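Uric acid degradation bifunctional protein PucL (Bacillus subtilis, PDB 6A4M) probably catalyses the oxidation of urate by its urate oxidase part and, as a bifunctional protein, a later decarboxylation step of uric acid breakdown. Local coordinates at residues A30-T35 / A216-A221. Residues are numbered along the deposited sequence; the frame is centred on the assembly and turned at random.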
ATOM      1  N   ALA A  30       6.758 -12.627  -5.717  1.00 38.41           N
ATOM      2  CA  ALA A  30       6.512 -14.047  -5.461  1.00 39.48           C
ATOM      3  C   ALA A  30       6.320 -14.340  -3.968  1.00 39.98           C
ATOM      4  O   ALA A  30       6.484 -15.486  -3.534  1.00 41.21           O
ATOM      5  CB  ALA A  30       7.662 -14.874  -6.021  1.00 39.74           C
ATOM      6  N   GLY A  31       5.954 -13.315  -3.195  1.00 38.86           N
ATOM      7  CA  GLY A  31       5.791 -13.434  -1.745  1.00 37.80           C
ATOM      8  C   GLY A  31       6.712 -12.502  -0.979  1.00 36.73           C
ATOM      9  O   GLY A  31       7.444 -11.706  -1.574  1.00 36.56           O
ATOM     10  N   ARG A  32       6.663 -12.615   0.347  1.00 35.07           N
ATOM     11  CA  ARG A  32       7.480 -11.813   1.259  1.00 34.47           C
ATOM     12  C   ARG A  32       8.096 -12.731   2.310  1.00 33.87           C
ATOM     13  O   ARG A  32       7.376 -13.499   2.957  1.00 34.29           O
ATOM     14  CB  ARG A  32       6.625 -10.760   1.976  1.00 34.30           C
ATOM     15  CG  ARG A  32       5.943  -9.730   1.086  1.00 33.91           C
ATOM     16  CD  ARG A  32       4.894  -8.946   1.868  1.00 33.76           C
ATOM     17  NE  ARG A  32       4.039  -8.124   1.006  1.00 33.60           N
ATOM     18  CZ  ARG A  32       2.845  -7.622   1.346  1.00 33.01           C
ATOM     19  NH1 ARG A  32       2.307  -7.843   2.546  1.00 32.68           N
ATOM     20  NH2 ARG A  32       2.170  -6.889   0.463  1.00 32.57           N
ATOM     21  N   ASP A  33       9.414 -12.650   2.487  1.00 33.20           N
ATOM     22  CA  ASP A  33      10.089 -13.388   3.561  1.00 33.61           C
ATOM     23  C   ASP A  33       9.669 -12.911   4.959  1.00 32.87           C
ATOM     24  O   ASP A  33       9.681 -13.702   5.900  1.00 33.26           O
ATOM     25  CB  ASP A  33      11.618 -13.310   3.409  1.00 34.97           C
ATOM     26  CG  ASP A  33      12.152 -14.172   2.256  1.00 36.52           C
ATOM     27  OD1 ASP A  33      11.416 -15.041   1.732  1.00 37.59           O
ATOM     28  OD2 ASP A  33      13.331 -13.985   1.878  1.00 36.78           O
ATOM     29  N   ASN A  34       9.292 -11.634   5.081  1.00 31.99           N
ATOM     30  CA  ASN A  34       8.851 -11.025   6.344  1.00 31.25           C
ATOM     31  C   ASN A  34       9.889 -11.167   7.475  1.00 30.96           C
ATOM     32  O   ASN A  34       9.535 -11.309   8.647  1.00 30.71           O
ATOM     33  CB  ASN A  34       7.472 -11.583   6.773  1.00 31.31           C
ATOM     34  CG  ASN A  34       6.307 -10.996   5.982  1.00 31.23           C
ATOM     35  OD1 ASN A  34       6.423  -9.953   5.330  1.00 30.41           O
ATOM     36  ND2 ASN A  34       5.154 -11.662   6.067  1.00 30.70           N
ATOM     37  N   THR A  35      11.170 -11.105   7.110  1.00 31.02           N
ATOM     38  CA  THR A  35      12.273 -11.220   8.071  1.00 30.72           C
ATOM     39  C   THR A  35      12.272 -10.055   9.056  1.00 30.99           C
ATOM     40  O   THR A  35      12.554 -10.237  10.237  1.00 31.22           O
ATOM     41  CB  THR A  35      13.633 -11.265   7.354  1.00 30.50           C
ATOM     42  OG1 THR A  35      13.623 -12.312   6.382  1.00 31.27           O
ATOM     43  CG2 THR A  35      14.772 -11.502   8.336  1.00 30.40           C
ATOM     44  N   ALA A 216      -3.390 -17.010  -2.404  1.00 45.81           N
ATOM     45  CA  ALA A 216      -3.725 -16.804  -3.821  1.00 45.11           C
ATOM     46  C   ALA A 216      -4.778 -15.716  -4.076  1.00 44.62           C
ATOM     47  O   ALA A 216      -4.855 -15.184  -5.188  1.00 45.75           O
ATOM     48  CB  ALA A 216      -4.174 -18.117  -4.448  1.00 44.94           C
ATOM     49  N   ARG A 217      -5.581 -15.398  -3.058  1.00 43.64           N
ATOM     50  CA  ARG A 217      -6.616 -14.359  -3.141  1.00 43.07           C
ATOM     51  C   ARG A 217      -6.179 -12.995  -2.568  1.00 41.42           C
ATOM     52  O   ARG A 217      -6.987 -12.071  -2.494  1.00 41.83           O
ATOM     53  CB  ARG A 217      -7.889 -14.854  -2.440  1.00 44.78           C
ATOM     54  CG  ARG A 217      -8.322 -16.242  -2.912  1.00 45.81           C
ATOM     55  CD  ARG A 217      -9.707 -16.667  -2.438  1.00 46.35           C
ATOM     56  NE  ARG A 217     -10.761 -15.710  -2.785  1.00 47.39           N
ATOM     57  CZ  ARG A 217     -11.230 -15.480  -4.015  1.00 47.20           C
ATOM     58  NH1 ARG A 217     -10.769 -16.140  -5.079  1.00 47.36           N
ATOM     59  NH2 ARG A 217     -12.190 -14.572  -4.182  1.00 46.67           N
ATOM     60  N   TYR A 218      -4.907 -12.865  -2.192  1.00 38.67           N
ATOM     61  CA  TYR A 218      -4.366 -11.609  -1.673  1.00 37.07           C
ATOM     62  C   TYR A 218      -3.844 -10.732  -2.810  1.00 36.67           C
ATOM     63  O   TYR A 218      -3.164 -11.227  -3.718  1.00 35.75           O
ATOM     64  CB  TYR A 218      -3.224 -11.901  -0.702  1.00 35.97           C
ATOM     65  CG  TYR A 218      -2.586 -10.681  -0.067  1.00 34.70           C
ATOM     66  CD1 TYR A 218      -3.270  -9.928   0.887  1.00 33.76           C
ATOM     67  CD2 TYR A 218      -1.282 -10.297  -0.396  1.00 33.59           C
ATOM     68  CE1 TYR A 218      -2.679  -8.822   1.485  1.00 33.24           C
ATOM     69  CE2 TYR A 218      -0.686  -9.194   0.199  1.00 32.89           C
ATOM     70  CZ  TYR A 218      -1.388  -8.460   1.137  1.00 32.41           C
ATOM     71  OH  TYR A 218      -0.812  -7.368   1.739  1.00 31.77           O
ATOM     72  N   VAL A 219      -4.162  -9.439  -2.742  1.00 35.67           N
ATOM     73  CA  VAL A 219      -3.635  -8.438  -3.669  1.00 35.01           C
ATOM     74  C   VAL A 219      -2.504  -7.686  -2.969  1.00 34.01           C
ATOM     75  O   VAL A 219      -2.747  -6.890  -2.059  1.00 34.32           O
ATOM     76  CB  VAL A 219      -4.734  -7.452  -4.123  1.00 35.05           C
ATOM     77  CG1 VAL A 219      -4.185  -6.466  -5.149  1.00 34.83           C
ATOM     78  CG2 VAL A 219      -5.926  -8.220  -4.689  1.00 35.44           C
ATOM     79  N   ALA A 220      -1.272  -7.955  -3.386  1.00 32.75           N
ATOM     80  CA  ALA A 220      -0.102  -7.300  -2.812  1.00 32.77           C
ATOM     81  C   ALA A 220       0.080  -5.904  -3.409  1.00 32.36           C
ATOM     82  O   ALA A 220      -0.168  -5.688  -4.599  1.00 32.05           O
ATOM     83  CB  ALA A 220       1.145  -8.144  -3.042  1.00 32.82           C
ATOM     84  N   ALA A 221       0.516  -4.964  -2.572  1.00 31.94           N
ATOM     85  CA  ALA A 221       0.827  -3.603  -3.012  1.00 31.44           C
ATOM     86  C   ALA A 221       1.980  -3.584  -4.023  1.00 31.39           C
ATOM     87  O   ALA A 221       2.016  -2.723  -4.902  1.00 31.03           O
ATOM     88  CB  ALA A 221       1.153  -2.720  -1.814  1.00 31.16           C
TER
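Arg32 and Tyr218 both have extended backbones, on loops that stay well apart. Arg32 CA and Tyr218 CA are 12.2 Å apart, so side chains must bridge the gap. Segment 30-35 has no regular structure. Segment 216-221 leaves a 3-10 turn, runs extended through Tyr218, Val219 and Ala220, and enters a helix with Ala220 at the N-cap.

Both side chains reach across. Arg32 CG lies anti to the carbonyl carbon (chi1 -62°), and the chain is stretched from CG to NE. Tyr218 reaches back from the second loop, with CG anti to the backbone N. The guanidinium meets the phenol end-on. Arg32 NH1 and NH2 both donate to Tyr218 OH, each at 3.3 Å. Neither bond is straight: the N-H...O angles are near 137°, and the hydroxyl sits 23° out of the guanidinium plane. The guanidinium and ring planes are almost perpendicular. Arg32 NH2 lies at the ring edge, 3.7 Å from Tyr218 CE2. Arg32 NH2 also lies 3.9 Å from Ala220 CB.

Acidic groups hold both polar ends from beyond the two loops. Glu222 forms a salt bridge to Arg32 NH2, and Glu85 is hydrogen-bonded to Tyr218 OH. The carboxylate of Glu222 probably balances the positive charge of Arg32.

The contact ties the connection between strands 3-13 and 36-45 to the lead-in of helix 221-233, within an antiparallel sheet and helix architecture consistent with the T-fold of uricases. Glu222 belongs to the first turn of that helix and Glu85 to that of helix 84-98, and Tyr204 of strand 194-204 packs against Tyr218.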